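Local coordinates for capsular polysaccharide export system protein KpsC (Thermosulfurimonas dismutans, PDB 6MGB), which probably transfers Kdo in beta-2,4 linkage from CMP-Kdo while building the glycolipid anchor of the bacterial capsule, and binds CMP, at residues 241-246 with 261-266; 159-164 with 183-188. One frame throughout, in Å; residues are numbered along the deposited sequence.

Contact 1. Residues 241-246 with 261-266; sequences RIYTVS and ICFGMP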
loop_
_atom_site.group_PDB
_atom_site.type_symbol
_atom_site.label_atom_id
_atom_site.label_comp_id
_atom_site.label_asym_id
_atom_site.label_seq_id
_atom_site.Cartn_x
_atom_site.Cartn_y
_atom_site.Cartn_z
ATOM N N ARG A 241 -12.498 15.490 -3.758
ATOM C CA ARG A 241 -13.185 14.337 -3.194
ATOM C C ARG A 241 -12.807 13.091 -3.978
ATOM O O ARG A 241 -12.950 13.060 -5.206
ATOM C CB ARG A 241 -14.701 14.557 -3.222
ATOM C CG ARG A 241 -15.525 13.376 -2.758
ATOM C CD ARG A 241 -16.995 13.751 -2.671
ATOM N NE ARG A 241 -17.283 14.587 -1.509
ATOM C CZ ARG A 241 -18.462 15.151 -1.263
ATOM N NH1 ARG A 241 -19.474 14.978 -2.102
ATOM N NH2 ARG A 241 -18.629 15.891 -0.177
ATOM N N ILE A 242 -12.337 12.064 -3.270
ATOM C CA ILE A 242 -11.857 10.829 -3.879
ATOM C C ILE A 242 -12.691 9.668 -3.358
ATOM O O ILE A 242 -13.041 9.626 -2.173
ATOM C CB ILE A 242 -10.361 10.593 -3.576
ATOM C CG1 ILE A 242 -9.541 11.858 -3.845
ATOM C CG2 ILE A 242 -9.825 9.430 -4.396
ATOM C CD1 ILE A 242 -9.645 12.389 -5.260
ATOM N N TYR A 243 -13.001 8.726 -4.246
ATOM C CA TYR A 243 -13.724 7.507 -3.901
ATOM C C TYR A 243 -12.817 6.304 -4.119
ATOM O O TYR A 243 -12.208 6.170 -5.185
ATOM C CB TYR A 243 -14.991 7.357 -4.746
ATOM C CG TYR A 243 -16.107 8.313 -4.390
ATOM C CD1 TYR A 243 -16.082 9.633 -4.818
ATOM C CD2 TYR A 243 -17.198 7.888 -3.642
ATOM C CE1 TYR A 243 -17.103 10.507 -4.500
ATOM C CE2 TYR A 243 -18.224 8.755 -3.321
ATOM C CZ TYR A 243 -18.173 10.061 -3.752
ATOM O OH TYR A 243 -19.194 10.923 -3.431
ATOM N N THR A 244 -12.736 5.429 -3.116
ATOM C CA THR A 244 -11.885 4.249 -3.199
ATOM C C THR A 244 -12.480 3.127 -2.362
ATOM O O THR A 244 -13.192 3.370 -1.383
ATOM C CB THR A 244 -10.453 4.549 -2.724
ATOM O OG1 THR A 244 -9.596 3.447 -3.043
ATOM C CG2 THR A 244 -10.414 4.800 -1.216
ATOM N N VAL A 245 -12.179 1.892 -2.760
ATOM C CA VAL A 245 -12.535 0.715 -1.972
ATOM C C VAL A 245 -11.415 0.460 -0.975
ATOM O O VAL A 245 -11.615 0.571 0.241
ATOM C CB VAL A 245 -12.778 -0.519 -2.864
ATOM C CG1 VAL A 245 -13.005 -1.763 -2.006
ATOM C CG2 VAL A 245 -13.968 -0.292 -3.788
ATOM N N SER A 246 -10.217 0.128 -1.485
ATOM C CA SER A 246 -9.100 -0.198 -0.601
ATOM C C SER A 246 -7.733 0.144 -1.192
ATOM O O SER A 246 -6.722 -0.374 -0.700
ATOM C CB SER A 246 -9.122 -1.694 -0.258
ATOM O OG SER A 246 -8.924 -2.479 -1.422
ATOM N N ILE A 261 -13.306 8.952 0.586
ATOM C CA ILE A 261 -14.488 8.178 0.940
ATOM C C ILE A 261 -14.160 6.714 0.673
ATOM O O ILE A 261 -13.989 6.304 -0.480
ATOM C CB ILE A 261 -15.720 8.642 0.151
ATOM C CG1 ILE A 261 -15.884 10.160 0.296
ATOM C CG2 ILE A 261 -16.967 7.914 0.638
ATOM C CD1 ILE A 261 -16.995 10.759 -0.534
ATOM N N CYS A 262 -14.061 5.928 1.744
ATOM C CA CYS A 262 -13.624 4.539 1.672
ATOM C C CYS A 262 -14.824 3.607 1.738
ATOM O O CYS A 262 -15.648 3.710 2.653
ATOM C CB CYS A 262 -12.659 4.212 2.814
ATOM S SG CYS A 262 -11.111 5.125 2.790
ATOM N N PHE A 263 -14.906 2.687 0.778
ATOM C CA PHE A 263 -15.962 1.684 0.762
ATOM C C PHE A 263 -15.500 0.327 1.272
ATOM O O PHE A 263 -16.345 -0.528 1.566
ATOM C CB PHE A 263 -16.529 1.552 -0.654
ATOM C CG PHE A 263 -17.369 2.724 -1.061
ATOM C CD1 PHE A 263 -16.798 3.977 -1.215
ATOM C CD2 PHE A 263 -18.728 2.584 -1.260
ATOM C CE1 PHE A 263 -17.566 5.063 -1.572
ATOM C CE2 PHE A 263 -19.498 3.665 -1.623
ATOM C CZ PHE A 263 -18.917 4.907 -1.780
ATOM N N GLY A 264 -14.188 0.109 1.368
ATOM C CA GLY A 264 -13.628 -0.968 2.146
ATOM C C GLY A 264 -12.964 -0.451 3.410
ATOM O O GLY A 264 -13.144 0.697 3.819
ATOM N N MET A 265 -12.172 -1.326 4.030
ATOM C CA MET A 265 -11.445 -1.004 5.257
ATOM C C MET A 265 -9.949 -1.191 5.018
ATOM O O MET A 265 -9.335 -2.131 5.540
ATOM C CB MET A 265 -11.931 -1.866 6.419
ATOM C CG MET A 265 -11.273 -1.575 7.767
ATOM S SD MET A 265 -11.442 0.126 8.358
ATOM C CE MET A 265 -13.221 0.340 8.348
ATOM N N PRO A 266 -9.331 -0.309 4.223
ATOM C CA PRO A 266 -7.878 -0.388 4.020
ATOM C C PRO A 266 -7.088 -0.002 5.264
ATOM O O PRO A 266 -7.671 0.342 6.295
ATOM C CB PRO A 266 -7.633 0.593 2.867
ATOM C CG PRO A 266 -8.763 1.562 2.952
ATOM C CD PRO A 266 -9.945 0.761 3.419
#

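Contact 2. Residues 159-164 with 183-188; sequences VLLIDQ and EMYFAA. With C5P (cytidine-5'-monophosphate), chain D.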
loop_
_atom_site.group_PDB
_atom_site.type_symbol
_atom_site.label_atom_id
_atom_site.label_comp_id
_atom_site.label_asym_id
_atom_site.label_seq_id
_atom_site.Cartn_x
_atom_site.Cartn_y
_atom_site.Cartn_z
ATOM N N VAL A 159 -15.411 14.642 -9.379
ATOM C CA VAL A 159 -14.897 13.717 -8.378
ATOM C C VAL A 159 -14.122 12.617 -9.092
ATOM O O VAL A 159 -14.265 12.405 -10.298
ATOM C CB VAL A 159 -16.019 13.114 -7.504
ATOM C CG1 VAL A 159 -16.839 14.221 -6.854
ATOM C CG2 VAL A 159 -16.919 12.195 -8.323
ATOM N N LEU A 160 -13.296 11.907 -8.326
ATOM C CA LEU A 160 -12.423 10.872 -8.863
ATOM C C LEU A 160 -12.718 9.541 -8.185
ATOM O O LEU A 160 -12.758 9.464 -6.952
ATOM C CB LEU A 160 -10.947 11.236 -8.668
ATOM C CG LEU A 160 -9.943 10.250 -9.273
ATOM C CD1 LEU A 160 -10.078 10.198 -10.788
ATOM C CD2 LEU A 160 -8.522 10.616 -8.875
ATOM N N LEU A 161 -12.920 8.504 -8.993
ATOM C CA LEU A 161 -13.064 7.134 -8.515
ATOM C C LEU A 161 -11.793 6.364 -8.850
ATOM O O LEU A 161 -11.304 6.432 -9.982
ATOM C CB LEU A 161 -14.282 6.454 -9.151
ATOM C CG LEU A 161 -15.670 6.780 -8.584
ATOM C CD1 LEU A 161 -15.884 8.275 -8.398
ATOM C CD2 LEU A 161 -16.740 6.206 -9.498
ATOM N N ILE A 162 -11.263 5.641 -7.867
ATOM C CA ILE A 162 -10.026 4.883 -8.024
ATOM C C ILE A 162 -10.388 3.440 -8.348
ATOM O O ILE A 162 -11.107 2.783 -7.588
ATOM C CB ILE A 162 -9.155 4.967 -6.760
ATOM C CG1 ILE A 162 -8.783 6.425 -6.470
ATOM C CG2 ILE A 162 -7.894 4.110 -6.916
ATOM C CD1 ILE A 162 -8.070 6.636 -5.151
ATOM N N ASP A 163 -9.888 2.944 -9.477
ATOM C CA ASP A 163 -10.071 1.546 -9.833
ATOM C C ASP A 163 -8.870 0.741 -9.348
ATOM O O ASP A 163 -7.786 1.280 -9.111
ATOM C CB ASP A 163 -10.243 1.384 -11.347
ATOM C CG ASP A 163 -10.862 0.048 -11.727
ATOM O OD1 ASP A 163 -11.456 -0.611 -10.848
ATOM O OD2 ASP A 163 -10.758 -0.348 -12.909
ATOM N N GLN A 164 -9.076 -0.564 -9.194
ATOM C CA GLN A 164 -8.043 -1.460 -8.696
ATOM C C GLN A 164 -7.925 -2.661 -9.627
ATOM O O GLN A 164 -8.676 -2.802 -10.599
ATOM C CB GLN A 164 -8.348 -1.888 -7.256
ATOM C CG GLN A 164 -8.133 -0.769 -6.253
ATOM C CD GLN A 164 -8.675 -1.097 -4.878
ATOM O OE1 GLN A 164 -9.643 -0.490 -4.419
ATOM N NE2 GLN A 164 -8.050 -2.058 -4.210
ATOM N N GLU A 183 -21.301 -0.489 -6.261
ATOM C CA GLU A 183 -21.956 0.354 -5.266
ATOM C C GLU A 183 -21.248 1.696 -5.137
ATOM O O GLU A 183 -21.895 2.744 -5.038
ATOM C CB GLU A 183 -21.989 -0.367 -3.918
ATOM C CG GLU A 183 -22.752 0.373 -2.831
ATOM C CD GLU A 183 -22.734 -0.362 -1.505
ATOM O OE1 GLU A 183 -21.835 -1.206 -1.299
ATOM O OE2 GLU A 183 -23.622 -0.100 -0.668
ATOM N N MET A 184 -19.913 1.681 -5.137
ATOM C CA MET A 184 -19.155 2.925 -5.044
ATOM C C MET A 184 -19.493 3.860 -6.194
ATOM O O MET A 184 -19.638 5.073 -6.000
ATOM C CB MET A 184 -17.657 2.622 -5.029
ATOM C CG MET A 184 -16.776 3.848 -4.885
ATOM S SD MET A 184 -15.026 3.431 -4.784
ATOM C CE MET A 184 -14.692 2.969 -6.479
ATOM N N TYR A 185 -19.617 3.315 -7.405
ATOM C CA TYR A 185 -19.918 4.143 -8.565
ATOM C C TYR A 185 -21.268 4.829 -8.412
ATOM O O TYR A 185 -21.371 6.057 -8.516
ATOM C CB TYR A 185 -19.889 3.289 -9.830
ATOM C CG TYR A 185 -20.461 3.986 -11.038
ATOM C CD1 TYR A 185 -19.751 4.988 -11.682
ATOM C CD2 TYR A 185 -21.711 3.644 -11.534
ATOM C CE1 TYR A 185 -20.270 5.630 -12.789
ATOM C CE2 TYR A 185 -22.239 4.280 -12.640
ATOM C CZ TYR A 185 -21.513 5.274 -13.263
ATOM O OH TYR A 185 -22.030 5.914 -14.365
ATOM N N PHE A 186 -22.320 4.052 -8.152
ATOM C CA PHE A 186 -23.657 4.632 -8.105
ATOM C C PHE A 186 -23.852 5.489 -6.863
ATOM O O PHE A 186 -24.674 6.413 -6.873
ATOM C CB PHE A 186 -24.705 3.524 -8.183
ATOM C CG PHE A 186 -24.805 2.898 -9.543
ATOM C CD1 PHE A 186 -25.422 3.576 -10.581
ATOM C CD2 PHE A 186 -24.272 1.645 -9.792
ATOM C CE1 PHE A 186 -25.511 3.017 -11.839
ATOM C CE2 PHE A 186 -24.360 1.077 -11.052
ATOM C CZ PHE A 186 -24.979 1.767 -12.075
ATOM N N ALA A 187 -23.105 5.214 -5.792
ATOM C CA ALA A 187 -23.120 6.106 -4.639
ATOM C C ALA A 187 -22.516 7.459 -4.988
ATOM O O ALA A 187 -23.020 8.503 -4.556
ATOM C CB ALA A 187 -22.370 5.469 -3.469
ATOM N N ALA A 188 -21.434 7.464 -5.771
ATOM C CA ALA A 188 -20.843 8.726 -6.205
ATOM C C ALA A 188 -21.802 9.501 -7.099
ATOM O O ALA A 188 -21.941 10.722 -6.961
ATOM C CB ALA A 188 -19.524 8.463 -6.931
HETATM O O3P C5P D . -3.162 -0.332 -3.749
HETATM P P C5P D . -3.101 -0.311 -5.259
HETATM O O1P C5P D . -4.516 -0.148 -5.806
HETATM O O2P C5P D . -2.437 -1.473 -5.970
HETATM O "O5'" C5P D . -2.305 1.013 -5.636
HETATM C "C5'" C5P D . -0.887 1.042 -5.670
HETATM C "C4'" C5P D . -0.394 2.372 -6.180
HETATM O "O4'" C5P D . -0.644 2.454 -7.607
HETATM C "C3'" C5P D . -1.100 3.593 -5.605
HETATM O "O3'" C5P D . -0.557 4.001 -4.361
HETATM C "C2'" C5P D . -0.935 4.634 -6.706
HETATM O "O2'" C5P D . 0.345 5.245 -6.648
HETATM C "C1'" C5P D . -1.015 3.769 -7.965
HETATM N N1 C5P D . -2.387 3.731 -8.526
HETATM C C2 C5P D . -2.746 4.578 -9.708
HETATM N N3 C5P D . -4.142 4.530 -10.269
HETATM C C4 C5P D . -5.150 3.658 -9.673
HETATM C C5 C5P D . -4.792 2.816 -8.497
HETATM C C6 C5P D . -3.397 2.864 -7.937
HETATM O O2 C5P D . -1.934 5.285 -10.195
HETATM N N4 C5P D . -6.505 3.613 -10.216
#

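Contact 1. Residues 241-246 with 261-266
Y243 and I261 lie side by side on the same face of a parallel sheet, and the apolar part of the contact is built on them. CD1 of I261 sits over one face of the Y243 ring, offset toward the rim, 3.5 Å from Y243 CZ. With CG1 of I261 beside its own backbone N (chi1 -52°) and CD1 extended beyond it (chi2 175°), the methyl also meets the aliphatic chain of R241, 3.7 Å from R241 CD. At the Y243 edge, CE1 of F263 comes within 3.5 Å of Y243 CD2. An alanine in place of Y243 would probably leave the I261 methyl without its aromatic cover and the F263 ring without this neighbour, and would cost N192 one of its hydrogen-bond partners, the Y243 OH. Strands 241-244 and 259-262 are joined through helix 248-255 in a beta-alpha-beta unit, part of a six-stranded parallel sheet consistent with a GT-B Rossmann-like domain. Backbone bonds run from I261 N to I242 O (2.9 Å), from T244 N to I261 O (3.0 Å) and from F263 N to T244 O (2.8 Å). Past the strands, G264 N reaches V245 O at 2.8 Å, a more bent bond (134° at the hydrogen), and P266 CD packs 3.6 Å from the same V245 O. Among the remaining polar ends, R241 NE is salt-bridged to E259, and S246 OG bonds to S170 and Q164.

Contact 2. Residues 159-164 with 183-188
L161 points from strand 158-162 into helix 180-191, which packs on the parallel sheet of a Rossmann-like domain, its 183-188 part almost antiparallel to the strand (175°, axes 9.9 Å apart). The two methyls of L161 divide the helix surface between them. CG stands beside the backbone N (chi1 -79°), and from there L161 CD1 reaches A188 CB at 3.9 Å while L161 CD2 lies 3.9 Å from Y185 CA. The same L161 CD2 meets the Y185 ring at its edge, near Y185 CD1, with the two side chains crossing obliquely. M184, one turn before A188, approaches the end of the strand. Its chain is extended as far as SD, CG being anti to the backbone N (chi1 -178°), and then bends at chi3, which carries M184 CE to 3.8 Å from I162 O and more loosely toward L161 CB. Beyond the strand, D163 and Q164 turn to the nucleotide. Q164 brings its CG to 3.7 Å from the phosphate oxygen O1P. The D163 carboxylate is held by the backbone N atoms of L214 and A215, whereas the backbone O of D163 accepts a hydrogen bond from cytosine N4 at 2.9 Å.

In the fold
Strands 158-162 and 241-244 are neighbours in the parallel sheet, which brings the centres of contacts 1 and 2 to about 8 Å from each other. Probable backbone hydrogen bonds tie them: Y243 N to L160 O at 2.8 Å and I162 N to Y243 O at 2.9 Å. On the helix side, M184 SD lies 3.5 Å from T244 N, so helix 180-191 covers both strands. Both contacts border the CMP pocket. Contact 2 supplies I162, D163 and Q164, and in contact 1 the T244 hydroxyl bonds to the backbone N of S247, whose own hydroxyl is hydrogen-bonded to the nucleotide.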